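Local structure of insulinase family protease (Yersinia pestis, 3GO9) at residues Thr342-Arg356 with Val454-Ala466. The protein is probably a zinc-dependent peptidase of the insulinase (M16) family that cleaves peptide bonds. Residues are numbered along the deposited sequence; the frame is centred on the assembly and turned at random. Where two conformers were deposited one is given.
Sequences TANMTFVARELAALR and VKALQEIYNGIMA. With ZN (zinc ion), chain D.
Knobs-into-holes packing joins helices 342-356 and 454-465, with Ile464 and Met465 as successive knobs. Ile464 enters the hole formed by Thr346, Ala349, Arg350 and Ala353; its CG2 lies 3.7 Å from Ala349 CB, while the Ile464 and Thr346 side chains cross at about a right angle, CD1 of Ile464 against OG1 and CG2 of Thr346. Selenomethionine Met465 fills the next hole, among Ala349, Leu352, Ala353 and Arg356. Its chain bends at chi2 (-44°) and again at chi3, bringing SE to 3.5 Å from Ala349 O and CE to 3.5 Å from Ala353 N. The small alanines allow this approach, and the axes run at 31° in broadly the same direction, 9.1 Å apart at their closest. In the α/β fold of the M16 C-terminal half, helix 341-358 packs on the five-stranded sheet, Met345 and Leu352 touching strand 267-276, and helix 454-465 lies alongside it. The side chains of selenomethionine Met345 and Leu457 pass in opposite directions, SE 3.4 Å from Leu457 CG, and CE meets Ile460 CG2. At the wall of the Met465 hole, Arg356 lays one guanidinium face against Met465 CE; NH1 bonds Met465 O weakly. Turned away from helix 454-465, Glu351 OE1 binds zinc together with His302.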
ATOM      1  N   THR A 342      -3.141   6.602  31.023  1.00 12.50           N
ATOM      2  CA  THR A 342      -2.016   7.404  31.498  1.00 13.21           C
ATOM      3  C   THR A 342      -0.835   6.519  31.934  1.00 11.83           C
ATOM      4  O   THR A 342       0.292   6.785  31.561  1.00 12.16           O
ATOM      5  CB  THR A 342      -2.410   8.357  32.594  1.00 14.76           C
ATOM      6  OG1 THR A 342      -3.496   9.196  32.183  1.00 15.69           O
ATOM      7  CG2 THR A 342      -1.230   9.211  32.984  1.00 16.90           C
ATOM      8  N   ALA A 343      -1.096   5.436  32.652  1.00 11.44           N
ATOM      9  CA  ALA A 343      -0.024   4.514  33.066  1.00 11.95           C
ATOM     10  C   ALA A 343       0.670   3.881  31.863  1.00 11.33           C
ATOM     11  O   ALA A 343       1.889   3.785  31.817  1.00 11.84           O
ATOM     12  CB  ALA A 343      -0.582   3.422  33.998  1.00 12.65           C
ATOM     13  N   ASN A 344      -0.113   3.457  30.870  1.00 10.76           N
ATOM     14  CA  ASN A 344       0.422   2.782  29.716  1.00 10.50           C
ATOM     15  C   ASN A 344       1.197   3.719  28.788  1.00 11.04           C
ATOM     16  O   ASN A 344       2.266   3.378  28.279  1.00 10.10           O
ATOM     17  CB  ASN A 344      -0.680   1.994  28.978  1.00 10.69           C
ATOM     18  CG  ASN A 344      -0.990   0.662  29.651  1.00 10.68           C
ATOM     19  OD1 ASN A 344      -0.109   0.100  30.304  1.00 16.47           O
ATOM     20  ND2 ASN A 344      -2.247   0.181  29.552  1.00 12.12           N
HETATM   21  N   MSE A 345       0.682   4.931  28.624  1.00 10.01           N
HETATM   22  CA  MSE A 345       1.417   5.952  27.910  1.00 10.14           C
HETATM   23  C   MSE A 345       2.746   6.289  28.601  1.00 10.43           C
HETATM   24  O   MSE A 345       3.783   6.427  27.956  1.00 11.24           O
HETATM   25  CB  MSE A 345       0.600   7.206  27.772  1.00 10.74           C
HETATM   26  CG  MSE A 345       1.318   8.303  27.012  1.00 10.92           C
HETATM   27 SE   MSE A 345       0.395  10.046  26.973  0.60 13.31          SE
HETATM   28  CE  MSE A 345       0.684  10.582  28.802  1.00 15.80           C
ATOM     29  N   THR A 346       2.696   6.404  29.928  1.00  9.86           N
ATOM     30  CA  THR A 346       3.894   6.692  30.728  1.00 10.14           C
ATOM     31  C   THR A 346       4.950   5.594  30.546  1.00  9.63           C
ATOM     32  O   THR A 346       6.151   5.888  30.393  1.00 10.06           O
ATOM     33  CB  THR A 346       3.508   6.899  32.227  1.00 10.18           C
ATOM     34  OG1 THR A 346       2.717   8.100  32.354  1.00 12.38           O
ATOM     35  CG2 THR A 346       4.778   7.028  33.079  1.00 12.71           C
ATOM     36  N   PHE A 347       4.508   4.336  30.538  1.00 10.30           N
ATOM     37  CA  PHE A 347       5.382   3.183  30.310  1.00 10.89           C
ATOM     38  C   PHE A 347       6.119   3.346  28.990  1.00 10.50           C
ATOM     39  O   PHE A 347       7.333   3.234  28.932  1.00 10.84           O
ATOM     40  CB  PHE A 347       4.579   1.870  30.260  1.00 10.31           C
ATOM     41  CG  PHE A 347       5.373   0.720  29.702  1.00 14.74           C
ATOM     42  CD1 PHE A 347       6.405   0.158  30.449  1.00 16.33           C
ATOM     43  CD2 PHE A 347       5.143   0.226  28.433  1.00 14.33           C
ATOM     44  CE1 PHE A 347       7.161  -0.896  29.943  1.00 18.80           C
ATOM     45  CE2 PHE A 347       5.926  -0.842  27.905  1.00 16.05           C
ATOM     46  CZ  PHE A 347       6.933  -1.382  28.652  1.00 16.09           C
ATOM     47  N   VAL A 348       5.382   3.605  27.918  1.00  9.13           N
ATOM     48  CA  VAL A 348       6.032   3.767  26.604  1.00  9.18           C
ATOM     49  C   VAL A 348       6.916   5.033  26.551  1.00  8.91           C
ATOM     50  O   VAL A 348       7.992   4.995  26.004  1.00  8.46           O
ATOM     51  CB  VAL A 348       5.011   3.740  25.446  1.00  9.20           C
ATOM     52  CG1 VAL A 348       5.691   4.028  24.120  1.00 10.10           C
ATOM     53  CG2 VAL A 348       4.314   2.382  25.393  1.00 10.17           C
ATOM     54  N   ALA A 349       6.427   6.151  27.070  1.00  9.69           N
ATOM     55  CA  ALA A 349       7.152   7.426  26.993  1.00  9.70           C
ATOM     56  C   ALA A 349       8.465   7.316  27.752  1.00 10.21           C
ATOM     57  O   ALA A 349       9.484   7.865  27.349  1.00  9.10           O
ATOM     58  CB  ALA A 349       6.350   8.550  27.577  1.00 10.74           C
ATOM     59  N   ARG A 350       8.490   6.555  28.831  1.00 10.70           N
ATOM     60  CA  ARG A 350       9.774   6.415  29.541  0.60 11.16           C
ATOM     61  C   ARG A 350      10.752   5.562  28.751  1.00 10.26           C
ATOM     62  O   ARG A 350      11.964   5.802  28.797  1.00 11.47           O
ATOM     63  CB  ARG A 350       9.529   5.871  30.947  0.60 11.41           C
ATOM     64  CG  ARG A 350       8.871   6.935  31.877  0.60 14.00           C
ATOM     65  CD  ARG A 350       8.611   6.438  33.245  0.60 19.51           C
ATOM     66  NE  ARG A 350       8.428   5.000  33.181  0.60 24.54           N
ATOM     67  CZ  ARG A 350       8.925   4.120  34.033  0.60 25.57           C
ATOM     68  NH1 ARG A 350       9.618   4.504  35.096  0.60 28.50           N
ATOM     69  NH2 ARG A 350       8.683   2.825  33.821  0.60 27.69           N
ATOM     70  N   GLU A 351      10.249   4.598  27.994  1.00  9.57           N
ATOM     71  CA  GLU A 351      11.132   3.850  27.080  1.00 10.79           C
ATOM     72  C   GLU A 351      11.705   4.753  25.977  1.00 10.80           C
ATOM     73  O   GLU A 351      12.895   4.715  25.655  1.00 12.11           O
ATOM     74  CB  GLU A 351      10.425   2.709  26.399  1.00 11.37           C
ATOM     75  CG  GLU A 351      10.084   1.604  27.301  1.00 13.15           C
ATOM     76  CD  GLU A 351      11.314   1.062  28.007  1.00 14.14           C
ATOM     77  OE1 GLU A 351      12.282   0.754  27.290  1.00 17.09           O
ATOM     78  OE2 GLU A 351      11.300   0.981  29.266  1.00 17.04           O
ATOM     79  N   LEU A 352      10.837   5.550  25.382  1.00 11.04           N
ATOM     80  CA  LEU A 352      11.303   6.473  24.343  1.00 11.34           C
ATOM     81  C   LEU A 352      12.350   7.495  24.856  1.00 11.67           C
ATOM     82  O   LEU A 352      13.338   7.762  24.189  1.00 11.81           O
ATOM     83  CB  LEU A 352      10.154   7.190  23.687  1.00 11.32           C
ATOM     84  CG  LEU A 352       9.078   6.333  23.005  1.00 12.12           C
ATOM     85  CD1 LEU A 352       8.005   7.323  22.521  1.00 14.64           C
ATOM     86  CD2 LEU A 352       9.595   5.423  21.910  1.00 12.94           C
ATOM     87  N   ALA A 353      12.138   8.002  26.063  1.00 10.19           N
ATOM     88  CA  ALA A 353      13.060   8.938  26.677  1.00 11.13           C
ATOM     89  C   ALA A 353      14.422   8.273  26.891  1.00 11.46           C
ATOM     90  O   ALA A 353      15.460   8.887  26.635  1.00 11.42           O
ATOM     91  CB  ALA A 353      12.528   9.439  27.946  1.00 10.55           C
ATOM     92  N   ALA A 354      14.397   7.048  27.386  1.00 10.87           N
ATOM     93  CA  ALA A 354      15.650   6.305  27.622  1.00 11.97           C
ATOM     94  C   ALA A 354      16.353   5.973  26.317  1.00 12.68           C
ATOM     95  O   ALA A 354      17.583   6.131  26.191  1.00 12.48           O
ATOM     96  CB  ALA A 354      15.366   5.006  28.458  1.00 11.99           C
ATOM     97  N   LEU A 355      15.600   5.542  25.313  1.00 12.54           N
ATOM     98  CA  LEU A 355      16.197   5.212  24.024  1.00 12.47           C
ATOM     99  C   LEU A 355      16.754   6.442  23.299  1.00 13.28           C
ATOM    100  O   LEU A 355      17.818   6.369  22.664  1.00 12.95           O
ATOM    101  CB  LEU A 355      15.207   4.473  23.120  1.00 13.23           C
ATOM    102  CG  LEU A 355      14.877   3.016  23.546  1.00 13.43           C
ATOM    103  CD1 LEU A 355      13.543   2.551  22.879  1.00 17.06           C
ATOM    104  CD2 LEU A 355      16.031   2.032  23.283  1.00 17.15           C
ATOM    105  N   ARG A 356      16.042   7.544  23.408  1.00 12.39           N
ATOM    106  CA  ARG A 356      16.536   8.834  22.885  1.00 13.37           C
ATOM    107  C   ARG A 356      17.884   9.201  23.503  1.00 13.49           C
ATOM    108  O   ARG A 356      18.796   9.678  22.806  1.00 14.65           O
ATOM    109  CB  ARG A 356      15.538   9.949  23.156  1.00 13.27           C
ATOM    110  CG  ARG A 356      15.852  11.210  22.401  1.00 18.28           C
ATOM    111  CD  ARG A 356      14.865  12.308  22.768  1.00 22.13           C
ATOM    112  NE  ARG A 356      14.884  12.580  24.205  1.00 28.40           N
ATOM    113  CZ  ARG A 356      14.025  13.377  24.835  1.00 30.93           C
ATOM    114  NH1 ARG A 356      13.102  14.047  24.161  1.00 33.77           N
ATOM    115  NH2 ARG A 356      14.124  13.540  26.154  1.00 34.29           N
ATOM    116  N   VAL A 454      -6.881  15.709  25.836  1.00 21.33           N
ATOM    117  CA  VAL A 454      -5.605  15.322  25.251  1.00 21.04           C
ATOM    118  C   VAL A 454      -4.532  16.387  25.437  1.00 21.71           C
ATOM    119  O   VAL A 454      -3.370  16.102  25.333  1.00 21.62           O
ATOM    120  CB  VAL A 454      -5.712  14.900  23.757  1.00 20.69           C
ATOM    121  CG1 VAL A 454      -6.525  13.637  23.646  1.00 21.05           C
ATOM    122  CG2 VAL A 454      -6.321  15.986  22.885  1.00 21.55           C
ATOM    123  N   LYS A 455      -4.929  17.613  25.738  1.00 22.87           N
ATOM    124  CA  LYS A 455      -3.957  18.631  26.093  1.00 23.52           C
ATOM    125  C   LYS A 455      -3.288  18.267  27.404  1.00 22.80           C
ATOM    126  O   LYS A 455      -2.074  18.362  27.517  1.00 22.21           O
ATOM    127  CB  LYS A 455      -4.619  20.012  26.127  1.00 24.46           C
ATOM    128  CG  LYS A 455      -5.187  20.417  24.747  1.00 26.99           C
ATOM    129  CD  LYS A 455      -5.842  21.787  24.725  1.00 30.81           C
ATOM    130  CE  LYS A 455      -6.848  21.893  23.553  1.00 32.55           C
ATOM    131  NZ  LYS A 455      -7.088  23.291  23.033  1.00 32.15           N
ATOM    132  N   ALA A 456      -4.067  17.819  28.391  1.00 22.90           N
ATOM    133  CA  ALA A 456      -3.514  17.369  29.666  1.00 22.47           C
ATOM    134  C   ALA A 456      -2.607  16.157  29.453  1.00 22.16           C
ATOM    135  O   ALA A 456      -1.564  16.017  30.085  1.00 22.16           O
ATOM    136  CB  ALA A 456      -4.613  17.017  30.653  1.00 23.42           C
ATOM    137  N   LEU A 457      -3.039  15.254  28.589  1.00 21.34           N
ATOM    138  CA  LEU A 457      -2.273  14.045  28.328  1.00 20.58           C
ATOM    139  C   LEU A 457      -0.925  14.441  27.717  1.00 19.39           C
ATOM    140  O   LEU A 457       0.122  13.909  28.087  1.00 18.25           O
ATOM    141  CB  LEU A 457      -3.076  13.140  27.390  1.00 21.36           C
ATOM    142  CG  LEU A 457      -2.612  11.706  27.234  1.00 22.34           C
ATOM    143  CD1 LEU A 457      -2.713  10.926  28.553  1.00 23.78           C
ATOM    144  CD2 LEU A 457      -3.421  11.026  26.124  1.00 25.87           C
ATOM    145  N   GLN A 458      -0.973  15.415  26.803  1.00 19.49           N
ATOM    146  CA  GLN A 458       0.205  15.951  26.148  1.00 18.21           C
ATOM    147  C   GLN A 458       1.190  16.563  27.141  1.00 18.19           C
ATOM    148  O   GLN A 458       2.384  16.407  26.967  1.00 17.14           O
ATOM    149  CB  GLN A 458      -0.168  17.015  25.108  1.00 18.17           C
ATOM    150  CG  GLN A 458       1.013  17.625  24.329  1.00 19.43           C
ATOM    151  CD  GLN A 458       1.555  16.745  23.232  1.00 19.37           C
ATOM    152  OE1 GLN A 458       0.826  16.382  22.300  1.00 21.93           O
ATOM    153  NE2 GLN A 458       2.832  16.390  23.327  1.00 20.87           N
ATOM    154  N   GLU A 459       0.678  17.280  28.147  1.00 19.04           N
ATOM    155  CA  GLU A 459       1.526  17.853  29.192  0.60 19.47           C
ATOM    156  C   GLU A 459       2.279  16.786  29.980  1.00 19.23           C
ATOM    157  O   GLU A 459       3.492  16.914  30.203  1.00 19.64           O
ATOM    158  CB  GLU A 459       0.693  18.722  30.133  0.60 20.33           C
ATOM    159  CG  GLU A 459       0.113  19.966  29.458  0.60 21.84           C
ATOM    160  CD  GLU A 459      -0.676  20.826  30.424  0.60 25.60           C
ATOM    161  OE1 GLU A 459      -0.504  20.679  31.660  0.60 28.20           O
ATOM    162  OE2 GLU A 459      -1.463  21.658  29.953  0.60 28.79           O
ATOM    163  N   ILE A 460       1.557  15.723  30.377  1.00 17.85           N
ATOM    164  CA  ILE A 460       2.136  14.564  31.068  1.00 17.64           C
ATOM    165  C   ILE A 460       3.244  13.937  30.222  1.00 16.00           C
ATOM    166  O   ILE A 460       4.359  13.709  30.681  1.00 16.83           O
ATOM    167  CB  ILE A 460       1.035  13.515  31.415  1.00 17.33           C
ATOM    168  CG1 ILE A 460       0.113  14.042  32.518  1.00 19.77           C
ATOM    169  CG2 ILE A 460       1.623  12.181  31.854  1.00 17.00           C
ATOM    170  CD1 ILE A 460      -1.154  13.193  32.744  1.00 22.98           C
ATOM    171  N   TYR A 461       2.940  13.707  28.955  1.00 15.31           N
ATOM    172  CA  TYR A 461       3.883  13.174  27.992  1.00 14.48           C
ATOM    173  C   TYR A 461       5.105  14.080  27.871  1.00 15.58           C
ATOM    174  O   TYR A 461       6.256  13.612  27.915  1.00 14.10           O
ATOM    175  CB  TYR A 461       3.206  13.007  26.611  1.00 15.86           C
ATOM    176  CG  TYR A 461       4.141  12.456  25.565  1.00 13.27           C
ATOM    177  CD1 TYR A 461       4.321  11.091  25.398  1.00 14.50           C
ATOM    178  CD2 TYR A 461       4.843  13.302  24.709  1.00 13.60           C
ATOM    179  CE1 TYR A 461       5.184  10.608  24.448  1.00 12.75           C
ATOM    180  CE2 TYR A 461       5.679  12.838  23.769  1.00 14.72           C
ATOM    181  CZ  TYR A 461       5.865  11.482  23.637  1.00 14.92           C
ATOM    182  OH  TYR A 461       6.697  10.977  22.693  1.00 14.06           O
ATOM    183  N   ASN A 462       4.861  15.378  27.711  1.00 14.89           N
ATOM    184  CA  ASN A 462       5.993  16.329  27.609  1.00 16.35           C
ATOM    185  C   ASN A 462       6.917  16.265  28.826  1.00 16.92           C
ATOM    186  O   ASN A 462       8.135  16.372  28.703  1.00 19.18           O
ATOM    187  CB  ASN A 462       5.477  17.748  27.400  1.00 16.04           C
ATOM    188  CG  ASN A 462       4.907  17.954  26.012  1.00 18.84           C
ATOM    189  OD1 ASN A 462       5.089  17.119  25.104  1.00 19.14           O
ATOM    190  ND2 ASN A 462       4.217  19.083  25.825  1.00 21.37           N
ATOM    191  N   GLY A 463       6.331  16.038  29.998  1.00 17.29           N
ATOM    192  CA  GLY A 463       7.121  15.926  31.229  1.00 17.83           C
ATOM    193  C   GLY A 463       8.140  14.798  31.156  1.00 18.66           C
ATOM    194  O   GLY A 463       9.294  14.959  31.533  1.00 19.17           O
ATOM    195  N   ILE A 464       7.709  13.655  30.618  1.00 19.23           N
ATOM    196  CA  ILE A 464       8.578  12.476  30.536  1.00 19.98           C
ATOM    197  C   ILE A 464       9.642  12.665  29.482  1.00 21.00           C
ATOM    198  O   ILE A 464      10.791  12.240  29.646  1.00 21.16           O
ATOM    199  CB  ILE A 464       7.767  11.206  30.251  1.00 19.09           C
ATOM    200  CG1 ILE A 464       6.798  10.922  31.404  1.00 20.26           C
ATOM    201  CG2 ILE A 464       8.699  10.009  29.995  1.00 19.13           C
ATOM    202  CD1 ILE A 464       5.603  10.083  30.982  1.00 19.30           C
HETATM  203  N   MSE A 465       9.267  13.274  28.373  1.00 22.28           N
HETATM  204  CA  MSE A 465      10.188  13.466  27.287  1.00 23.86           C
HETATM  205  C   MSE A 465      11.198  14.636  27.510  1.00 26.11           C
HETATM  206  O   MSE A 465      12.161  14.760  26.765  1.00 26.17           O
HETATM  207  CB  MSE A 465       9.413  13.672  25.992  1.00 23.63           C
HETATM  208  CG  MSE A 465       8.705  12.453  25.433  1.00 20.59           C
HETATM  209 SE   MSE A 465       9.701  10.734  25.430  0.60 21.14          SE
HETATM  210  CE  MSE A 465      11.088  11.069  24.617  1.00  8.95           C
ATOM    211  N   ALA A 466      10.971  15.476  28.519  1.00 28.89           N
ATOM    212  CA  ALA A 466      11.983  16.454  28.979  1.00 29.66           C
ATOM    213  C   ALA A 466      13.161  15.721  29.633  1.00 30.12           C
ATOM    214  O   ALA A 466      14.256  15.669  29.079  1.00 31.42           O
ATOM    215  CB  ALA A 466      11.347  17.465  29.997  1.00 29.65           C
TER
HETATM  216 ZN    ZN D 603      14.111   0.107  27.730  0.80 19.26          ZN
HETATM  217  O   HOH W   1      15.304   1.676  27.981  1.00 14.56           O